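Local coordinates for protein single-stranded DNA specific exonuclease RecJ (Thermus thermophilus, PDB 2ZXR) that degrades single-stranded DNA exonucleolytically in the 5' to 3' direction, using divalent metal ions such as magnesium or manganese, at residues 74-79 with 102-107. Sequence-based numbering, arbitrary orientation.
Sequences RIRVHG and DVHPFI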
loop_
_atom_site.group_PDB
_atom_site.type_symbol
_atom_site.label_atom_id
_atom_site.label_comp_id
_atom_site.label_asym_id
_atom_site.label_seq_id
_atom_site.Cartn_x
_atom_site.Cartn_y
_atom_site.Cartn_z
ATOM N N ARG A 74 -4.985 -21.930 -36.775
ATOM C CA ARG A 74 -5.287 -22.455 -35.448
ATOM C C ARG A 74 -4.443 -21.790 -34.359
ATOM O O ARG A 74 -3.227 -21.951 -34.305
ATOM C CB ARG A 74 -5.095 -23.981 -35.430
ATOM C CG ARG A 74 -5.464 -24.626 -34.097
ATOM C CD ARG A 74 -6.373 -25.862 -34.239
ATOM N NE ARG A 74 -6.801 -26.326 -32.916
ATOM C CZ ARG A 74 -7.628 -27.346 -32.692
ATOM N NH1 ARG A 74 -8.139 -28.035 -33.706
ATOM N NH2 ARG A 74 -7.940 -27.683 -31.444
ATOM N N ILE A 75 -5.117 -21.049 -33.489
ATOM C CA ILE A 75 -4.487 -20.300 -32.392
ATOM C C ILE A 75 -4.551 -21.047 -31.054
ATOM O O ILE A 75 -5.613 -21.495 -30.632
ATOM C CB ILE A 75 -5.212 -18.937 -32.201
ATOM C CG1 ILE A 75 -5.164 -18.132 -33.499
ATOM C CG2 ILE A 75 -4.561 -18.134 -31.094
ATOM C CD1 ILE A 75 -6.077 -16.915 -33.495
ATOM N N ARG A 76 -3.418 -21.187 -30.383
ATOM C CA ARG A 76 -3.434 -21.858 -29.079
ATOM C C ARG A 76 -2.968 -20.858 -28.025
ATOM O O ARG A 76 -1.956 -20.166 -28.211
ATOM C CB ARG A 76 -2.532 -23.093 -29.091
ATOM C CG ARG A 76 -2.471 -23.815 -27.760
ATOM C CD ARG A 76 -1.555 -25.040 -27.814
ATOM N NE ARG A 76 -2.283 -26.279 -28.083
ATOM C CZ ARG A 76 -1.717 -27.487 -28.113
ATOM N NH1 ARG A 76 -0.405 -27.614 -27.899
ATOM N NH2 ARG A 76 -2.465 -28.571 -28.338
ATOM N N VAL A 77 -3.709 -20.777 -26.922
ATOM C CA VAL A 77 -3.379 -19.812 -25.875
ATOM C C VAL A 77 -2.895 -20.470 -24.587
ATOM O O VAL A 77 -3.541 -21.368 -24.057
ATOM C CB VAL A 77 -4.605 -18.903 -25.553
ATOM C CG1 VAL A 77 -4.213 -17.819 -24.542
ATOM C CG2 VAL A 77 -5.128 -18.266 -26.833
ATOM N N HIS A 78 -1.759 -20.012 -24.074
ATOM C CA HIS A 78 -1.223 -20.595 -22.843
ATOM C C HIS A 78 -0.967 -19.583 -21.723
ATOM O O HIS A 78 -0.393 -18.526 -21.964
ATOM C CB HIS A 78 0.073 -21.344 -23.144
ATOM C CG HIS A 78 0.579 -22.140 -21.985
ATOM N ND1 HIS A 78 -0.252 -22.907 -21.195
ATOM C CD2 HIS A 78 1.824 -22.288 -21.473
ATOM C CE1 HIS A 78 0.459 -23.490 -20.245
ATOM N NE2 HIS A 78 1.722 -23.131 -20.392
ATOM N N GLY A 79 -1.378 -19.932 -20.508
ATOM C CA GLY A 79 -1.188 -19.080 -19.343
ATOM C C GLY A 79 -2.078 -19.553 -18.199
ATOM O O GLY A 79 -3.254 -19.183 -18.114
ATOM N N ASP A 102 -10.160 -19.714 -34.649
ATOM C CA ASP A 102 -10.098 -21.120 -34.263
ATOM C C ASP A 102 -9.010 -21.096 -33.180
ATOM O O ASP A 102 -7.829 -21.331 -33.427
ATOM C CB ASP A 102 -9.688 -22.003 -35.446
ATOM C CG ASP A 102 -9.439 -23.449 -35.038
ATOM O OD1 ASP A 102 -9.843 -23.850 -33.921
ATOM O OD2 ASP A 102 -8.839 -24.196 -35.846
ATOM N N VAL A 103 -9.442 -20.774 -31.972
ATOM C CA VAL A 103 -8.545 -20.630 -30.841
ATOM C C VAL A 103 -8.938 -21.584 -29.720
ATOM O O VAL A 103 -10.096 -21.945 -29.573
ATOM C CB VAL A 103 -8.590 -19.152 -30.339
ATOM C CG1 VAL A 103 -10.033 -18.740 -30.053
ATOM C CG2 VAL A 103 -7.727 -18.982 -29.105
ATOM N N HIS A 104 -7.968 -22.010 -28.931
ATOM C CA HIS A 104 -8.272 -22.915 -27.832
ATOM C C HIS A 104 -7.189 -22.730 -26.798
ATOM O O HIS A 104 -6.046 -22.404 -27.119
ATOM C CB HIS A 104 -8.285 -24.353 -28.335
ATOM C CG HIS A 104 -7.014 -24.744 -29.018
ATOM N ND1 HIS A 104 -5.970 -25.360 -28.358
ATOM C CD2 HIS A 104 -6.575 -24.513 -30.278
ATOM C CE1 HIS A 104 -4.941 -25.485 -29.179
ATOM N NE2 HIS A 104 -5.282 -24.978 -30.350
ATOM N N PRO A 105 -7.531 -22.917 -25.528
ATOM C CA PRO A 105 -6.488 -22.741 -24.517
ATOM C C PRO A 105 -5.644 -24.004 -24.423
ATOM O O PRO A 105 -6.095 -25.090 -24.783
ATOM C CB PRO A 105 -7.288 -22.491 -23.248
ATOM C CG PRO A 105 -8.461 -23.403 -23.445
ATOM C CD PRO A 105 -8.832 -23.237 -24.915
ATOM N N PHE A 106 -4.416 -23.868 -23.958
ATOM C CA PHE A 106 -3.587 -25.045 -23.801
ATOM C C PHE A 106 -3.217 -25.247 -22.336
ATOM O O PHE A 106 -2.370 -24.525 -21.800
ATOM C CB PHE A 106 -2.315 -24.940 -24.639
ATOM C CG PHE A 106 -1.357 -26.071 -24.407
ATOM C CD1 PHE A 106 -1.810 -27.393 -24.411
ATOM C CD2 PHE A 106 -0.015 -25.821 -24.143
ATOM C CE1 PHE A 106 -0.943 -28.452 -24.151
ATOM C CE2 PHE A 106 0.863 -26.871 -23.883
ATOM C CZ PHE A 106 0.395 -28.189 -23.885
ATOM N N ILE A 107 -3.872 -26.206 -21.683
ATOM C CA ILE A 107 -3.567 -26.523 -20.285
ATOM C C ILE A 107 -2.709 -27.791 -20.231
ATOM O O ILE A 107 -3.160 -28.884 -20.591
ATOM C CB ILE A 107 -4.851 -26.760 -19.430
ATOM C CG1 ILE A 107 -5.423 -25.418 -18.945
ATOM C CG2 ILE A 107 -4.528 -27.675 -18.221
ATOM C CD1 ILE A 107 -4.567 -24.720 -17.911
#
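Ile75 lies beside Val103 and Val77 beside Pro105 in parallel, their N and O bonding to Asp102, His104 and Phe106 in four backbone hydrogen bonds, from Ile75 N to Asp102 O (2.7 Å) at one end to Phe106 N on Val77 O (2.7 Å) at the other. On one face of the sheet the His104 ring sits between two arginines: Arg76 CA makes a CH-pi contact on one side, 4.1 Å from the ring centroid, and Arg74 NH2 lies over the opposite side. In His104, chi1 55° sets CG between the backbone N and carbonyl carbon, and the ring beyond reaches over strand 74-78. In Arg76 a bend at chi3 (-95°) turns NE out of the extended chain; the guanidinium beyond it lies flat on Phe106, planes 10° apart and centres 4.2 Å apart, an off-centre cation-pi stack. Beyond it, His78 ND1 donates to Phe106 O at 2.7 Å, a bent bond that ties the backbone of Phe106 to a residue close to the manganese ligand Asp80. On the other face, Val103 CG2 touches Val77 CG2 (3.5 Å) and Ile75 CG2 (3.8 Å). Helix 83-98, the crossover of this beta-alpha-beta unit in the DHH domain, covers Val77 and Val103; strand 102-105 edges the parallel sheet, while strand 131-134 flanks 74-78 across from it.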